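Local coordinates for nitroalkane oxidase (Podospora anserina, PDB 3MKH), which oxidises nitroalkanes, preferring longer ones, to aldehydes or ketones with FAD, consuming oxygen and releasing nitrite and hydrogen peroxide, at the interface of chains A and B. Numbering follows the deposited sequence. Chains: chain A/B, Nitroalkane oxidase.

The interface of chains A and B. Residues chain A 170, 230-234, 390, 393-394, 397; chain B 379-381, 386.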
loop_
_atom_site.group_PDB
_atom_site.type_symbol
_atom_site.label_atom_id
_atom_site.label_comp_id
_atom_site.label_asym_id
_atom_site.label_seq_id
_atom_site.Cartn_x
_atom_site.Cartn_y
_atom_site.Cartn_z
ATOM N N TRP A 170 -22.877 8.766 19.773
ATOM C CA TRP A 170 -22.524 7.583 18.988
ATOM C C TRP A 170 -22.967 6.256 19.616
ATOM O O TRP A 170 -22.744 5.199 19.035
ATOM C CB TRP A 170 -21.019 7.518 18.689
ATOM C CG TRP A 170 -20.455 8.690 17.894
ATOM C CD1 TRP A 170 -19.613 9.662 18.362
ATOM C CD2 TRP A 170 -20.668 8.979 16.508
ATOM N NE1 TRP A 170 -19.315 10.552 17.358
ATOM C CE2 TRP A 170 -19.938 10.149 16.207
ATOM C CE3 TRP A 170 -21.414 8.369 15.490
ATOM C CZ2 TRP A 170 -19.931 10.722 14.937
ATOM C CZ3 TRP A 170 -21.405 8.943 14.224
ATOM C CH2 TRP A 170 -20.664 10.105 13.960
ATOM N N VAL A 230 -27.617 12.225 14.393
ATOM C CA VAL A 230 -26.423 12.286 13.554
ATOM C C VAL A 230 -26.669 11.540 12.245
ATOM O O VAL A 230 -26.948 10.338 12.244
ATOM C CB VAL A 230 -25.203 11.644 14.276
ATOM C CG1 VAL A 230 -23.920 11.821 13.453
ATOM C CG2 VAL A 230 -25.032 12.238 15.682
ATOM N N ALA A 231 -26.566 12.259 11.135
ATOM C CA ALA A 231 -26.708 11.675 9.806
ATOM C C ALA A 231 -25.355 11.085 9.377
ATOM O O ALA A 231 -24.311 11.722 9.531
ATOM C CB ALA A 231 -27.183 12.742 8.811
ATOM N N THR A 232 -25.386 9.869 8.840
ATOM C CA THR A 232 -24.174 9.110 8.536
ATOM C C THR A 232 -24.273 8.589 7.090
ATOM O O THR A 232 -25.376 8.388 6.586
ATOM C CB THR A 232 -23.990 7.914 9.566
ATOM O OG1 THR A 232 -25.116 7.030 9.500
ATOM C CG2 THR A 232 -23.894 8.433 11.007
ATOM N N PRO A 233 -23.127 8.386 6.403
ATOM C CA PRO A 233 -23.194 7.983 4.987
ATOM C C PRO A 233 -23.610 6.525 4.751
ATOM O O PRO A 233 -24.053 6.198 3.651
ATOM C CB PRO A 233 -21.760 8.212 4.491
ATOM C CG PRO A 233 -20.931 8.051 5.696
ATOM C CD PRO A 233 -21.739 8.623 6.839
ATOM N N GLY A 234 -23.445 5.668 5.758
ATOM C CA GLY A 234 -24.024 4.331 5.759
ATOM C C GLY A 234 -24.625 4.044 7.137
ATOM O O GLY A 234 -24.650 4.926 7.991
ATOM N N ASN A 390 -19.276 3.016 1.774
ATOM C CA ASN A 390 -19.716 3.875 2.862
ATOM C C ASN A 390 -20.108 3.129 4.130
ATOM O O ASN A 390 -20.211 3.730 5.197
ATOM C CB ASN A 390 -20.821 4.811 2.405
ATOM C CG ASN A 390 -20.278 5.944 1.572
ATOM O OD1 ASN A 390 -19.521 6.761 2.070
ATOM N ND2 ASN A 390 -20.614 5.965 0.288
ATOM N N VAL A 393 -16.162 2.039 5.542
ATOM C CA VAL A 393 -15.282 3.042 6.160
ATOM C C VAL A 393 -15.533 3.270 7.650
ATOM O O VAL A 393 -14.673 3.815 8.338
ATOM C CB VAL A 393 -15.254 4.405 5.408
ATOM C CG1 VAL A 393 -14.765 4.215 4.001
ATOM C CG2 VAL A 393 -16.612 5.064 5.439
ATOM N N VAL A 394 -16.696 2.866 8.156
ATOM C CA VAL A 394 -16.930 2.941 9.594
ATOM C C VAL A 394 -16.118 1.905 10.402
ATOM O O VAL A 394 -15.864 2.090 11.583
ATOM C CB VAL A 394 -18.421 2.790 9.947
ATOM C CG1 VAL A 394 -18.773 1.311 10.174
ATOM C CG2 VAL A 394 -18.740 3.619 11.171
ATOM N N ILE A 397 -12.898 2.974 12.172
ATOM C CA ILE A 397 -13.062 4.128 13.056
ATOM C C ILE A 397 -14.022 3.901 14.217
ATOM O O ILE A 397 -13.944 4.599 15.225
ATOM C CB ILE A 397 -13.466 5.418 12.283
ATOM C CG1 ILE A 397 -14.759 5.212 11.487
ATOM C CG2 ILE A 397 -12.352 5.851 11.329
ATOM C CD1 ILE A 397 -15.161 6.462 10.664
ATOM N N TYR B 379 -17.466 10.203 10.372
ATOM C CA TYR B 379 -18.678 9.551 9.890
ATOM C C TYR B 379 -19.896 10.476 10.050
ATOM O O TYR B 379 -21.012 10.105 9.702
ATOM C CB TYR B 379 -18.912 8.247 10.668
ATOM C CG TYR B 379 -19.541 7.144 9.846
ATOM C CD1 TYR B 379 -18.958 6.711 8.648
ATOM C CD2 TYR B 379 -20.717 6.526 10.268
ATOM C CE1 TYR B 379 -19.533 5.680 7.889
ATOM C CE2 TYR B 379 -21.310 5.503 9.516
ATOM C CZ TYR B 379 -20.717 5.085 8.337
ATOM O OH TYR B 379 -21.308 4.061 7.631
ATOM N N ASP B 380 -19.676 11.671 10.586
ATOM C CA ASP B 380 -20.754 12.653 10.784
ATOM C C ASP B 380 -20.881 13.525 9.520
ATOM O O ASP B 380 -19.929 14.205 9.111
ATOM C CB ASP B 380 -20.418 13.476 12.034
ATOM C CG ASP B 380 -21.446 14.545 12.378
ATOM O OD1 ASP B 380 -22.404 14.800 11.608
ATOM O OD2 ASP B 380 -21.269 15.144 13.460
ATOM N N LEU B 381 -22.050 13.488 8.887
ATOM C CA LEU B 381 -22.267 14.233 7.653
ATOM C C LEU B 381 -22.309 15.765 7.817
ATOM O O LEU B 381 -22.332 16.476 6.819
ATOM C CB LEU B 381 -23.505 13.725 6.896
ATOM C CG LEU B 381 -23.366 12.341 6.239
ATOM C CD1 LEU B 381 -24.716 11.838 5.678
ATOM C CD2 LEU B 381 -22.295 12.375 5.143
ATOM N N SER B 386 -16.773 12.688 4.569
ATOM C CA SER B 386 -17.498 11.706 3.766
ATOM C C SER B 386 -17.703 12.171 2.316
ATOM O O SER B 386 -17.426 11.420 1.382
ATOM C CB SER B 386 -18.835 11.368 4.424
ATOM O OG SER B 386 -19.583 10.488 3.616
HETATM O O HOH W 1 -17.844 8.308 3.558
HETATM O O HOH W 2 -25.144 14.825 10.944
#
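Two subunits of the homotetramer meet here across a two-fold symmetric interface, and this patch, which recurs with the chains exchanged, joins them by setting a buried tyrosine of one subunit into a socket of the other. B:Tyr379 ends the 3-10 helix 375-379 and gives up 111 Å² of its surface. Its ring is packed on both faces: A:Pro233 lays its CD over the centre of one, 3.7 Å from the centroid, while A:Val394 presses the methyl CG2 onto the other at 3.5 Å, both as CH-pi contacts. A chi1 of -146° turns CG away from the position fully anti to the backbone N and carries the ring into this slot, where packing on both faces restricts its rotation about CB-CG. A:Thr232 comes obliquely to the CD2/CE2 side, with CB touching, and its OG1, in the crowded position between backbone N and carbonyl carbon, is occupied by a bond to A:Gly234 O that lies nearly along the C=O axis. This second-shell link probably steadies the turn carrying A:Pro233.

At the tip, the phenol OH donates to the backbone carbonyl O of A:Asn390 at 2.7 Å, approaching in the carbonyl plane, so a polar end is satisfied within an apolar socket.

Beyond the ring, the backbone N of B:Leu381 gives A:Ala231 O a fairly straight bond of 2.9 Å (165° at H), and the leucine CD1 packs along the A:Thr232 backbone. B:Asp380, its CG anti to the backbone N, brings CB to the rim of A:Trp170, an FAD-binding residue, with indole and carboxylate planes 80° apart. The contact centre lies about 12 Å from the catalytic base A:Asp399. Waters complete the seam: one joins B:Ser386 OG to A:Asn390 OD1, and another, 2.8 Å from B:Asp380 OD1, meets the backbone N of A:Ala231.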